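Side-chain contacts in 5-carboxyvanillate decarboxylase (Sphingomonas paucimobilis, PDB 4L6D), which probably decarboxylates 5-carboxyvanillate at a manganese-containing active site, here occupied by vanillate, in an amidohydrolase-type barrel: residues 6-11 / 225-230; 170-175 / 268-273; 292-297 / 305-310; 75-80 / 298-303. All coordinates share one frame; numbering follows the deposited sequence.

Interaction 1 of 4, residues 6-11 / 225-230; sequences ATEEAV and LGHMGE. With MN (manganese (II) ion), chain I.
E8 reaches out from strand 5-11 and crosses H227 at about a right angle, its carboxylate plane 79° from the imidazole. OE2 of E8 binds the manganese ion at 2.2 Å and lies 3.2 Å from NE2 of H227. The other carboxylate oxygen, OE1, rests 3.5 Å from CA of G226, at a point where the absence of a side chain gives it room. E8 can span this gap because its CG stands anti to the backbone N (chi1 -158°) and the chain beyond runs out extended. A water at 2.2 Å from the manganese also donates to the backbone O of E8 at 2.9 Å, so this residue serves the metal directly and through the water. In the next shell, OE1 takes hydrogen bonds from the hydroxyl groups of Y172 and S272. E9 OE1 accepts from E8 N and so steadies the backbone. H227 is held at both ring nitrogens: ND1 gives a nearly straight bond (176°) of 2.7 Å to the syn side of E230 OE2, from somewhat out of the carboxylate plane, and NE2 is hydrogen-bonded to OD2 of the metal ligand D297. R238 of the second subunit packs on this imidazole. With the metal on one oxygen and two hydroxyls on the other, the E8 carboxylate has little freedom to rotate, and the E230-H227-D297 chain ties the metal site to helix 226-230.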
loop_
_atom_site.group_PDB
_atom_site.type_symbol
_atom_site.label_atom_id
_atom_site.label_comp_id
_atom_site.label_asym_id
_atom_site.label_seq_id
_atom_site.Cartn_x
_atom_site.Cartn_y
_atom_site.Cartn_z
ATOM N N ALA A 6 13.177 -13.541 17.080
ATOM C CA ALA A 6 13.104 -12.662 15.912
ATOM C C ALA A 6 12.743 -13.475 14.665
ATOM O O ALA A 6 13.396 -14.472 14.381
ATOM C CB ALA A 6 14.436 -11.942 15.719
ATOM N N THR A 7 11.714 -13.070 13.932
ATOM C CA THR A 7 11.159 -13.951 12.901
ATOM C C THR A 7 11.471 -13.668 11.429
ATOM O O THR A 7 10.988 -14.412 10.568
ATOM C CB THR A 7 9.629 -14.081 13.033
ATOM O OG1 THR A 7 9.028 -12.774 13.013
ATOM C CG2 THR A 7 9.266 -14.788 14.334
ATOM N N GLU A 8 12.261 -12.637 11.122
ATOM C CA GLU A 8 12.573 -12.346 9.715
ATOM C C GLU A 8 14.064 -12.113 9.532
ATOM O O GLU A 8 14.494 -11.060 9.053
ATOM C CB GLU A 8 11.792 -11.137 9.180
ATOM C CG GLU A 8 11.691 -11.160 7.631
ATOM C CD GLU A 8 11.103 -9.884 7.049
ATOM O OE1 GLU A 8 9.910 -9.597 7.308
ATOM O OE2 GLU A 8 11.829 -9.163 6.330
ATOM N N GLU A 9 14.855 -13.114 9.901
ATOM C CA GLU A 9 16.280 -12.910 10.055
ATOM C C GLU A 9 16.999 -13.612 8.927
ATOM O O GLU A 9 17.029 -14.833 8.855
ATOM C CB GLU A 9 16.727 -13.377 11.447
ATOM C CG GLU A 9 15.770 -12.872 12.551
ATOM C CD GLU A 9 15.427 -11.397 12.380
ATOM O OE1 GLU A 9 14.221 -11.031 12.458
ATOM O OE2 GLU A 9 16.370 -10.607 12.142
ATOM N N ALA A 10 17.551 -12.806 8.030
ATOM C CA ALA A 10 18.120 -13.289 6.781
ATOM C C ALA A 10 19.477 -13.951 6.964
ATOM O O ALA A 10 20.280 -13.541 7.807
ATOM C CB ALA A 10 18.242 -12.127 5.799
ATOM N N VAL A 11 19.730 -14.957 6.130
ATOM C CA VAL A 11 20.998 -15.668 6.105
ATOM C C VAL A 11 21.280 -16.039 4.645
ATOM O O VAL A 11 20.380 -16.008 3.816
ATOM C CB VAL A 11 20.936 -16.939 7.000
ATOM C CG1 VAL A 11 19.976 -17.994 6.410
ATOM C CG2 VAL A 11 22.310 -17.527 7.244
ATOM N N LEU A 225 3.248 -12.416 6.921
ATOM C CA LEU A 225 3.753 -11.228 6.233
ATOM C C LEU A 225 4.490 -10.298 7.187
ATOM O O LEU A 225 3.967 -9.941 8.252
ATOM C CB LEU A 225 2.595 -10.457 5.598
ATOM C CG LEU A 225 1.814 -11.166 4.495
ATOM C CD1 LEU A 225 0.669 -10.251 4.060
ATOM C CD2 LEU A 225 2.700 -11.476 3.302
ATOM N N GLY A 226 5.695 -9.896 6.796
ATOM C CA GLY A 226 6.484 -8.967 7.580
ATOM C C GLY A 226 6.061 -7.519 7.382
ATOM O O GLY A 226 5.044 -7.235 6.742
ATOM N N HIS A 227 6.833 -6.607 7.964
ATOM C CA HIS A 227 6.624 -5.171 7.756
ATOM C C HIS A 227 5.205 -4.766 8.093
ATOM O O HIS A 227 4.519 -4.090 7.314
ATOM C CB HIS A 227 7.066 -4.810 6.334
ATOM C CG HIS A 227 8.329 -5.517 5.974
ATOM N ND1 HIS A 227 8.365 -6.569 5.085
ATOM C CD2 HIS A 227 9.571 -5.437 6.516
ATOM C CE1 HIS A 227 9.586 -7.077 5.061
ATOM N NE2 HIS A 227 10.337 -6.404 5.916
ATOM N N MET A 228 4.801 -5.200 9.287
ATOM C CA MET A 228 3.467 -4.965 9.834
ATOM C C MET A 228 2.388 -5.383 8.840
ATOM O O MET A 228 1.416 -4.669 8.603
ATOM C CB MET A 228 3.314 -3.504 10.291
ATOM C CG MET A 228 2.375 -3.328 11.495
ATOM S SD MET A 228 2.883 -4.193 13.011
ATOM C CE MET A 228 4.180 -3.103 13.576
ATOM N N GLY A 229 2.581 -6.564 8.266
ATOM C CA GLY A 229 1.619 -7.149 7.354
ATOM C C GLY A 229 1.571 -6.482 5.995
ATOM O O GLY A 229 0.559 -6.593 5.298
ATOM N N GLU A 230 2.665 -5.807 5.623
ATOM C CA GLU A 230 2.742 -5.076 4.353
ATOM C C GLU A 230 1.553 -4.135 4.186
ATOM O O GLU A 230 1.062 -3.921 3.078
ATOM C CB GLU A 230 2.897 -6.028 3.147
ATOM C CG GLU A 230 3.973 -7.105 3.324
ATOM C CD GLU A 230 5.394 -6.557 3.352
ATOM O OE1 GLU A 230 5.582 -5.335 3.190
ATOM O OE2 GLU A 230 6.323 -7.365 3.545
HETATM MN MN MN I . 13.773 -9.144 5.337
HETATM O O HOH W 1 14.853 -10.853 6.188
#

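Interaction 2 of 4, residues 170-175 / 268-273; sequences ALYIHP and AITTSG. With MN (manganese (II) ion), chain I; VNL (4-hydroxy-3-methoxybenzoate), chain J.
Y172 and T270 approach from opposite directions across the barrel interior, and they bury most of the surface in this contact. T270 OG1 donates a 2.9 Å hydrogen bond to the phenol oxygen OH of Y172, while the methyl CG2 of T270 sits 3.7 Å from CE2 of Y172, oblique to the ring. The tyrosine can reach so far because its CG lies anti to the backbone N (chi1 -156°), which carries the ring inward from strand 171-174. Its hydroxyl has a stronger partner in the carboxylate of E8, so the threonine stands a shell further out, holding the phenol that in turn holds the metal ligand E8. S272 adds a smaller share: its OG is 3.9 Å from Y172 OH, and it too is bonded to E8. A weak bond of 3.3 Å from S272 N to T270 OG1 ties the two residues together where the strand ends. Two residues beyond Y172, NE2 of H174 binds the manganese ion at 2.2 Å, and vanillate O3 lies at the imidazole edge, near its plane. ND1, the other ring nitrogen, donates to a lone pair of P175 O at 2.9 Å, tilted 15° from the ring plane; with the metal on NE2, this limits the ring's rotation. Polar side chains and metal ligands gathered at the C-terminal ends of parallel strands are characteristic of the amidohydrolase (beta/alpha)8 barrel.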
loop_
_atom_site.group_PDB
_atom_site.type_symbol
_atom_site.label_atom_id
_atom_site.label_comp_id
_atom_site.label_asym_id
_atom_site.label_seq_id
_atom_site.Cartn_x
_atom_site.Cartn_y
_atom_site.Cartn_z
ATOM N N ALA A 170 3.809 -23.060 8.168
ATOM C CA ALA A 170 3.479 -21.695 7.798
ATOM C C ALA A 170 4.437 -21.202 6.711
ATOM O O ALA A 170 5.625 -21.528 6.735
ATOM C CB ALA A 170 3.538 -20.791 9.018
ATOM N N LEU A 171 3.913 -20.438 5.754
ATOM C CA LEU A 171 4.741 -19.851 4.700
ATOM C C LEU A 171 4.914 -18.358 4.921
ATOM O O LEU A 171 3.947 -17.597 4.884
ATOM C CB LEU A 171 4.109 -20.088 3.330
ATOM C CG LEU A 171 4.810 -19.386 2.162
ATOM C CD1 LEU A 171 6.204 -19.972 1.908
ATOM C CD2 LEU A 171 3.963 -19.493 0.905
ATOM N N TYR A 172 6.155 -17.941 5.155
ATOM C CA TYR A 172 6.483 -16.526 5.241
ATOM C C TYR A 172 6.661 -16.026 3.818
ATOM O O TYR A 172 7.555 -16.490 3.110
ATOM C CB TYR A 172 7.784 -16.354 6.033
ATOM C CG TYR A 172 7.972 -15.005 6.704
ATOM C CD1 TYR A 172 7.912 -13.821 5.975
ATOM C CD2 TYR A 172 8.232 -14.925 8.072
ATOM C CE1 TYR A 172 8.108 -12.592 6.587
ATOM C CE2 TYR A 172 8.425 -13.711 8.699
ATOM C CZ TYR A 172 8.350 -12.548 7.953
ATOM O OH TYR A 172 8.541 -11.351 8.591
ATOM N N ILE A 173 5.788 -15.128 3.372
ATOM C CA ILE A 173 5.986 -14.506 2.064
ATOM C C ILE A 173 6.728 -13.202 2.276
ATOM O O ILE A 173 6.128 -12.161 2.576
ATOM C CB ILE A 173 4.673 -14.299 1.274
ATOM C CG1 ILE A 173 3.969 -15.643 1.059
ATOM C CG2 ILE A 173 4.989 -13.674 -0.077
ATOM C CD1 ILE A 173 2.622 -15.531 0.336
ATOM N N HIS A 174 8.048 -13.296 2.137
ATOM C CA HIS A 174 8.969 -12.178 2.290
ATOM C C HIS A 174 8.928 -11.346 1.011
ATOM O O HIS A 174 8.556 -11.851 -0.038
ATOM C CB HIS A 174 10.364 -12.771 2.506
ATOM C CG HIS A 174 11.416 -11.764 2.846
ATOM N ND1 HIS A 174 12.086 -11.030 1.888
ATOM C CD2 HIS A 174 11.912 -11.366 4.040
ATOM C CE1 HIS A 174 12.951 -10.228 2.479
ATOM N NE2 HIS A 174 12.865 -10.410 3.785
ATOM N N PRO A 175 9.302 -10.060 1.076
ATOM C CA PRO A 175 9.344 -9.306 -0.186
ATOM C C PRO A 175 10.464 -9.710 -1.155
ATOM O O PRO A 175 11.430 -10.395 -0.823
ATOM C CB PRO A 175 9.573 -7.853 0.274
ATOM C CG PRO A 175 9.109 -7.835 1.707
ATOM C CD PRO A 175 9.432 -9.185 2.254
ATOM N N ALA A 268 -0.786 -14.263 9.648
ATOM C CA ALA A 268 -0.247 -13.566 10.811
ATOM C C ALA A 268 0.808 -12.611 10.270
ATOM O O ALA A 268 1.236 -12.732 9.111
ATOM C CB ALA A 268 0.371 -14.551 11.821
ATOM N N ILE A 269 1.219 -11.657 11.096
ATOM C CA ILE A 269 2.147 -10.621 10.655
ATOM C C ILE A 269 3.338 -10.513 11.587
ATOM O O ILE A 269 3.295 -10.983 12.723
ATOM C CB ILE A 269 1.464 -9.225 10.517
ATOM C CG1 ILE A 269 1.128 -8.615 11.884
ATOM C CG2 ILE A 269 0.199 -9.334 9.679
ATOM C CD1 ILE A 269 0.773 -7.134 11.796
ATOM N N THR A 270 4.405 -9.890 11.094
ATOM C CA THR A 270 5.529 -9.526 11.952
ATOM C C THR A 270 5.814 -8.042 11.877
ATOM O O THR A 270 5.355 -7.355 10.960
ATOM C CB THR A 270 6.830 -10.303 11.653
ATOM O OG1 THR A 270 7.581 -9.614 10.643
ATOM C CG2 THR A 270 6.546 -11.750 11.221
ATOM N N THR A 271 6.594 -7.566 12.843
ATOM C CA THR A 271 6.915 -6.148 12.967
ATOM C C THR A 271 8.225 -5.753 12.289
ATOM O O THR A 271 8.709 -4.653 12.524
ATOM C CB THR A 271 7.025 -5.745 14.452
ATOM O OG1 THR A 271 8.136 -6.425 15.043
ATOM C CG2 THR A 271 5.742 -6.129 15.216
ATOM N N SER A 272 8.808 -6.639 11.478
ATOM C CA SER A 272 10.089 -6.319 10.831
ATOM C C SER A 272 10.046 -4.957 10.155
ATOM O O SER A 272 9.133 -4.660 9.388
ATOM C CB SER A 272 10.449 -7.380 9.793
ATOM O OG SER A 272 9.365 -7.586 8.907
ATOM N N GLY A 273 11.023 -4.109 10.445
ATOM C CA GLY A 273 11.103 -2.826 9.764
ATOM C C GLY A 273 10.021 -1.811 10.070
ATOM O O GLY A 273 9.960 -0.775 9.411
HETATM MN MN MN I . 13.773 -9.144 5.337
HETATM C C1 VNL J . 16.905 -5.123 2.392
HETATM C CO1 VNL J . 16.155 -5.022 3.571
HETATM C CO2 VNL J . 16.978 -6.334 1.675
HETATM C CM1 VNL J . 15.462 -6.141 4.068
HETATM C CM2 VNL J . 16.289 -7.451 2.142
HETATM O OM VNL J . 16.299 -8.669 1.514
HETATM C CZ VNL J . 15.511 -7.354 3.381
HETATM C CC VNL J . 17.671 -3.923 1.901
HETATM C CV VNL J . 17.029 -8.845 0.284
HETATM O O1 VNL J . 17.869 -2.935 2.659
HETATM O O2 VNL J . 18.162 -3.961 0.748
HETATM O O3 VNL J . 15.150 -8.545 3.947
HETATM O O HOH W 1 14.853 -10.853 6.188
#

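Interaction 3 of 4, residues 292-297 / 305-310. With MN (manganese (II) ion), chain I; VNL (4-hydroxy-3-methoxybenzoate), chain J.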
loop_
_atom_site.group_PDB
_atom_site.type_symbol
_atom_site.label_atom_id
_atom_site.label_comp_id
_atom_site.label_asym_id
_atom_site.label_seq_id
_atom_site.Cartn_x
_atom_site.Cartn_y
_atom_site.Cartn_z
ATOM N N VAL A 292 0.293 -11.264 15.823
ATOM C CA VAL A 292 1.409 -10.345 15.634
ATOM C C VAL A 292 2.676 -10.891 16.270
ATOM O O VAL A 292 2.685 -11.215 17.451
ATOM C CB VAL A 292 1.106 -8.954 16.231
ATOM C CG1 VAL A 292 2.233 -7.976 15.897
ATOM C CG2 VAL A 292 -0.238 -8.437 15.718
ATOM N N MET A 293 3.751 -10.950 15.486
ATOM C CA MET A 293 5.044 -11.441 15.957
ATOM C C MET A 293 6.122 -10.390 15.804
ATOM O O MET A 293 6.075 -9.564 14.904
ATOM C CB MET A 293 5.458 -12.671 15.158
ATOM C CG MET A 293 4.585 -13.872 15.437
ATOM S SD MET A 293 4.970 -15.288 14.387
ATOM C CE MET A 293 4.208 -14.812 12.840
ATOM N N TRP A 294 7.115 -10.448 16.678
ATOM C CA TRP A 294 8.254 -9.550 16.593
ATOM C C TRP A 294 9.313 -10.068 15.614
ATOM O O TRP A 294 9.474 -11.279 15.425
ATOM C CB TRP A 294 8.826 -9.366 18.002
ATOM C CG TRP A 294 10.056 -8.520 18.078
ATOM C CD1 TRP A 294 10.134 -7.168 17.936
ATOM C CD2 TRP A 294 11.386 -8.984 18.321
ATOM N NE1 TRP A 294 11.445 -6.755 18.070
ATOM C CE2 TRP A 294 12.228 -7.857 18.319
ATOM C CE3 TRP A 294 11.944 -10.253 18.556
ATOM C CZ2 TRP A 294 13.601 -7.956 18.533
ATOM C CZ3 TRP A 294 13.303 -10.350 18.763
ATOM C CH2 TRP A 294 14.118 -9.206 18.755
ATOM N N ALA A 295 10.037 -9.137 14.993
ATOM C CA ALA A 295 11.165 -9.479 14.124
ATOM C C ALA A 295 12.161 -8.325 14.113
ATOM O O ALA A 295 11.842 -7.234 14.586
ATOM C CB ALA A 295 10.696 -9.786 12.700
ATOM N N ILE A 296 13.349 -8.557 13.551
ATOM C CA ILE A 296 14.369 -7.518 13.450
ATOM C C ILE A 296 14.611 -7.110 12.001
ATOM O O ILE A 296 14.808 -5.924 11.717
ATOM C CB ILE A 296 15.706 -7.966 14.070
ATOM C CG1 ILE A 296 15.522 -8.358 15.539
ATOM C CG2 ILE A 296 16.760 -6.867 13.909
ATOM C CD1 ILE A 296 16.686 -9.164 16.078
ATOM N N ASP A 297 14.589 -8.089 11.092
ATOM C CA ASP A 297 15.095 -7.921 9.726
ATOM C C ASP A 297 16.625 -7.757 9.701
ATOM O O ASP A 297 17.168 -7.018 8.875
ATOM C CB ASP A 297 14.408 -6.755 8.986
ATOM C CG ASP A 297 13.937 -7.139 7.599
ATOM O OD1 ASP A 297 14.457 -8.124 7.041
ATOM O OD2 ASP A 297 13.049 -6.443 7.059
ATOM N N PRO A 305 17.774 -1.415 18.337
ATOM C CA PRO A 305 16.533 -0.634 18.305
ATOM C C PRO A 305 15.296 -1.525 18.194
ATOM O O PRO A 305 14.255 -1.190 18.754
ATOM C CB PRO A 305 16.670 0.234 17.046
ATOM C CG PRO A 305 18.104 0.196 16.674
ATOM C CD PRO A 305 18.719 -1.026 17.270
ATOM N N ALA A 306 15.397 -2.637 17.475
ATOM C CA ALA A 306 14.245 -3.524 17.320
ATOM C C ALA A 306 13.873 -4.152 18.663
ATOM O O ALA A 306 12.702 -4.275 19.010
ATOM C CB ALA A 306 14.542 -4.597 16.275
ATOM N N VAL A 307 14.890 -4.573 19.402
ATOM C CA VAL A 307 14.704 -5.127 20.735
ATOM C C VAL A 307 14.082 -4.096 21.677
ATOM O O VAL A 307 13.124 -4.395 22.400
ATOM C CB VAL A 307 16.053 -5.635 21.291
ATOM C CG1 VAL A 307 15.959 -5.949 22.789
ATOM C CG2 VAL A 307 16.498 -6.868 20.508
ATOM N N GLN A 308 14.614 -2.880 21.668
ATOM C CA GLN A 308 14.125 -1.866 22.585
ATOM C C GLN A 308 12.703 -1.448 22.242
ATOM O O GLN A 308 11.922 -1.127 23.142
ATOM C CB GLN A 308 15.113 -0.707 22.655
ATOM C CG GLN A 308 16.424 -1.212 23.254
ATOM C CD GLN A 308 17.581 -0.240 23.167
ATOM O OE1 GLN A 308 17.401 0.966 22.961
ATOM N NE2 GLN A 308 18.788 -0.764 23.356
ATOM N N PHE A 309 12.361 -1.512 20.957
ATOM C CA PHE A 309 10.990 -1.257 20.507
ATOM C C PHE A 309 9.986 -2.193 21.195
ATOM O O PHE A 309 8.985 -1.734 21.762
ATOM C CB PHE A 309 10.936 -1.368 18.976
ATOM C CG PHE A 309 9.594 -1.778 18.408
ATOM C CD1 PHE A 309 8.497 -0.920 18.432
ATOM C CD2 PHE A 309 9.454 -3.029 17.804
ATOM C CE1 PHE A 309 7.272 -1.311 17.873
ATOM C CE2 PHE A 309 8.240 -3.426 17.248
ATOM C CZ PHE A 309 7.147 -2.570 17.290
ATOM N N ILE A 310 10.260 -3.494 21.195
ATOM C CA ILE A 310 9.321 -4.416 21.830
ATOM C C ILE A 310 9.413 -4.403 23.367
ATOM O O ILE A 310 8.382 -4.476 24.043
ATOM C CB ILE A 310 9.395 -5.845 21.224
ATOM C CG1 ILE A 310 8.294 -6.745 21.793
ATOM C CG2 ILE A 310 10.745 -6.473 21.468
ATOM C CD1 ILE A 310 6.892 -6.270 21.491
HETATM MN MN MN I . 13.773 -9.144 5.337
HETATM C C1 VNL J . 16.905 -5.123 2.392
HETATM C CO1 VNL J . 16.155 -5.022 3.571
HETATM C CO2 VNL J . 16.978 -6.334 1.675
HETATM C CM1 VNL J . 15.462 -6.141 4.068
HETATM C CM2 VNL J . 16.289 -7.451 2.142
HETATM O OM VNL J . 16.299 -8.669 1.514
HETATM C CZ VNL J . 15.511 -7.354 3.381
HETATM C CC VNL J . 17.671 -3.923 1.901
HETATM C CV VNL J . 17.029 -8.845 0.284
HETATM O O1 VNL J . 17.869 -2.935 2.659
HETATM O O2 VNL J . 18.162 -3.961 0.748
HETATM O O3 VNL J . 15.150 -8.545 3.947
HETATM O O HOH W 1 14.853 -10.853 6.188
#
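The chain leaving strand 292-293 runs alongside helix 303-311, with CA of W294 7.4 Å from CA of I310 and CA of I296 5.6 Å from CA of A306. The contact joins the last strand of the (beta/alpha)8 barrel to the helix that follows it. W294 carries most of it: with CG anti to the backbone N (chi1 177°), its indole extends onto the helix and meets four of its residues. NE1 of W294 donates to A306 O at 2.9 Å, in a bent bond (144°) that arrives well above the carbonyl plane. That same oxygen also accepts the weak helical bond from I310 N. I310 covers one face of the indole in a CH-pi contact, its CG2 3.6 Å from the centroid of the five-membered ring and only 16° off the ring normal. V307 CG2 approaches the six-membered ring obliquely, 3.7 Å from CZ2 of W294, whereas F309 CD2 lies at the indole edge, 4.2 Å from CD1 of W294. Nearer the active site, the methyl CB of A306 sits against the fork of I296, 4.0 Å from both its CG1 and its CG2. V323 of helix 317-331 touches I310. The indole thus fastens the helix to the segment that ends in D297, whose OD1 binds the manganese ion at 2.1 Å.

Interaction 4 of 4, residues 75-80 / 298-303; sequences SLTAPG and YPYQPM. With VNL (4-hydroxy-3-methoxybenzoate), chain J.
The ring of Y300 meets T77 at its edge and the bound vanillate over one face. T77 OG1 lies in the ring plane, 2.7 Å from Y300 OH in a hydrogen bond. The ligand's CM2 sits above the ring centre, and its C1 comes to 3.3 Å from CD1 of Y300. Within 298-303 the Y298 ring has M303 CE over one face and P299 CB over the other. With OG1 anti to the backbone N (chi1 -171°), T77 turns its hydroxyl to the phenol, the two side chains crossing at about a right angle. A water donates to A78 O at 2.8 Å and lies 3.0 Å from Y300 OH, making a second bridge. A78 O also stands 3.3 Å from the methoxy carbon CV of the ligand, so both segments line its pocket. R46 makes a hydrogen bond to the same ligand. Y300 packs on M49 and L53 of helix 49-54 and on A10 of strand 5-11, which pairs with strand 71-76 leading into T77.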
loop_
_atom_site.group_PDB
_atom_site.type_symbol
_atom_site.label_atom_id
_atom_site.label_comp_id
_atom_site.label_asym_id
_atom_site.label_seq_id
_atom_site.Cartn_x
_atom_site.Cartn_y
_atom_site.Cartn_z
ATOM N N SER A 75 16.026 -17.346 7.553
ATOM C CA SER A 75 15.454 -17.590 6.230
ATOM C C SER A 75 16.492 -17.231 5.184
ATOM O O SER A 75 17.186 -16.217 5.323
ATOM C CB SER A 75 14.187 -16.740 6.030
ATOM O OG SER A 75 14.367 -15.411 6.518
ATOM N N LEU A 76 16.595 -18.031 4.129
ATOM C CA LEU A 76 17.451 -17.644 3.017
ATOM C C LEU A 76 16.973 -16.305 2.451
ATOM O O LEU A 76 15.804 -16.135 2.113
ATOM C CB LEU A 76 17.454 -18.722 1.934
ATOM C CG LEU A 76 18.225 -18.320 0.671
ATOM C CD1 LEU A 76 19.715 -18.207 0.965
ATOM C CD2 LEU A 76 17.985 -19.324 -0.467
ATOM N N THR A 77 17.905 -15.363 2.353
ATOM C CA THR A 77 17.589 -13.976 2.035
ATOM C C THR A 77 17.005 -13.848 0.635
ATOM O O THR A 77 17.338 -14.629 -0.257
ATOM C CB THR A 77 18.858 -13.106 2.183
ATOM O OG1 THR A 77 18.505 -11.725 2.078
ATOM C CG2 THR A 77 19.910 -13.464 1.134
ATOM N N ALA A 78 16.109 -12.880 0.454
ATOM C CA ALA A 78 15.583 -12.589 -0.870
ATOM C C ALA A 78 16.756 -12.258 -1.801
ATOM O O ALA A 78 17.745 -11.656 -1.376
ATOM C CB ALA A 78 14.617 -11.410 -0.793
ATOM N N PRO A 79 16.658 -12.644 -3.082
ATOM C CA PRO A 79 15.525 -13.272 -3.772
ATOM C C PRO A 79 15.497 -14.798 -3.707
ATOM O O PRO A 79 14.868 -15.434 -4.556
ATOM C CB PRO A 79 15.743 -12.825 -5.220
ATOM C CG PRO A 79 17.241 -12.829 -5.353
ATOM C CD PRO A 79 17.762 -12.341 -4.014
ATOM N N GLY A 80 16.136 -15.378 -2.699
ATOM C CA GLY A 80 16.145 -16.824 -2.552
ATOM C C GLY A 80 16.735 -17.499 -3.771
ATOM O O GLY A 80 17.790 -17.078 -4.260
ATOM N N TYR A 298 17.317 -8.454 10.601
ATOM C CA TYR A 298 18.774 -8.508 10.597
ATOM C C TYR A 298 19.221 -9.340 9.376
ATOM O O TYR A 298 18.542 -10.295 9.018
ATOM C CB TYR A 298 19.246 -9.160 11.902
ATOM C CG TYR A 298 20.744 -9.235 12.032
ATOM C CD1 TYR A 298 21.459 -8.189 12.593
ATOM C CD2 TYR A 298 21.451 -10.347 11.571
ATOM C CE1 TYR A 298 22.832 -8.244 12.705
ATOM C CE2 TYR A 298 22.822 -10.410 11.677
ATOM C CZ TYR A 298 23.510 -9.357 12.254
ATOM O OH TYR A 298 24.881 -9.391 12.365
ATOM N N PRO A 299 20.354 -8.993 8.728
ATOM C CA PRO A 299 21.321 -7.928 9.021
ATOM C C PRO A 299 21.022 -6.617 8.314
ATOM O O PRO A 299 21.852 -5.699 8.335
ATOM C CB PRO A 299 22.626 -8.516 8.486
ATOM C CG PRO A 299 22.196 -9.284 7.280
ATOM C CD PRO A 299 20.851 -9.897 7.670
ATOM N N TYR A 300 19.855 -6.524 7.697
ATOM C CA TYR A 300 19.483 -5.306 6.987
ATOM C C TYR A 300 19.108 -4.171 7.942
ATOM O O TYR A 300 19.152 -2.996 7.569
ATOM C CB TYR A 300 18.362 -5.615 5.996
ATOM C CG TYR A 300 18.772 -6.644 4.948
ATOM C CD1 TYR A 300 19.618 -6.296 3.894
ATOM C CD2 TYR A 300 18.341 -7.966 5.028
ATOM C CE1 TYR A 300 20.014 -7.234 2.938
ATOM C CE2 TYR A 300 18.729 -8.912 4.073
ATOM C CZ TYR A 300 19.560 -8.539 3.033
ATOM O OH TYR A 300 19.949 -9.459 2.084
ATOM N N GLN A 301 18.728 -4.533 9.167
ATOM C CA GLN A 301 18.498 -3.577 10.247
ATOM C C GLN A 301 19.217 -4.057 11.501
ATOM O O GLN A 301 19.462 -5.255 11.657
ATOM C CB GLN A 301 17.009 -3.414 10.528
ATOM C CG GLN A 301 16.273 -2.837 9.342
ATOM C CD GLN A 301 14.970 -2.158 9.709
ATOM O OE1 GLN A 301 14.112 -1.991 8.862
ATOM N NE2 GLN A 301 14.845 -1.715 10.957
ATOM N N PRO A 302 19.563 -3.126 12.401
ATOM C CA PRO A 302 20.276 -3.486 13.631
ATOM C C PRO A 302 19.360 -4.036 14.722
ATOM O O PRO A 302 18.184 -3.684 14.802
ATOM C CB PRO A 302 20.850 -2.147 14.089
ATOM C CG PRO A 302 19.884 -1.145 13.599
ATOM C CD PRO A 302 19.462 -1.664 12.244
ATOM N N MET A 303 19.920 -4.880 15.575
ATOM C CA MET A 303 19.133 -5.544 16.612
ATOM C C MET A 303 18.689 -4.643 17.755
ATOM O O MET A 303 17.542 -4.743 18.183
ATOM C CB MET A 303 19.889 -6.749 17.173
ATOM C CG MET A 303 20.204 -7.778 16.109
ATOM S SD MET A 303 20.670 -9.361 16.829
ATOM C CE MET A 303 21.809 -10.008 15.598
HETATM C C1 VNL J . 16.905 -5.123 2.392
HETATM C CO1 VNL J . 16.155 -5.022 3.571
HETATM C CO2 VNL J . 16.978 -6.334 1.675
HETATM C CM1 VNL J . 15.462 -6.141 4.068
HETATM C CM2 VNL J . 16.289 -7.451 2.142
HETATM O OM VNL J . 16.299 -8.669 1.514
HETATM C CZ VNL J . 15.511 -7.354 3.381
HETATM C CC VNL J . 17.671 -3.923 1.901
HETATM C CV VNL J . 17.029 -8.845 0.284
HETATM O O1 VNL J . 17.869 -2.935 2.659
HETATM O O2 VNL J . 18.162 -3.961 0.748
HETATM O O3 VNL J . 15.150 -8.545 3.947
HETATM O O HOH W 2 20.179 -10.514 -0.727
#

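Overall arrangement
Interactions 1, 2 and 3 converge on one manganese ion, each giving one protein ligand: E8, H174 and D297. Vanillate O3 at 2.0 Å from the metal and a water complete its five ligands. Interactions 1 and 2 lie closest, their centres about 4 Å apart, and T7 OG1 of the first packs 3.2 Å from T270 CG2 of the second. E9 of interaction 1 reaches the other two: its OE1 is 2.8 Å from I296 N of interaction 3 and its OE2 is 2.8 Å from Y298 N of interaction 4. Interaction 4, about 12 Å from interaction 2 between centres, adds the Y300 wall over the ligand ring.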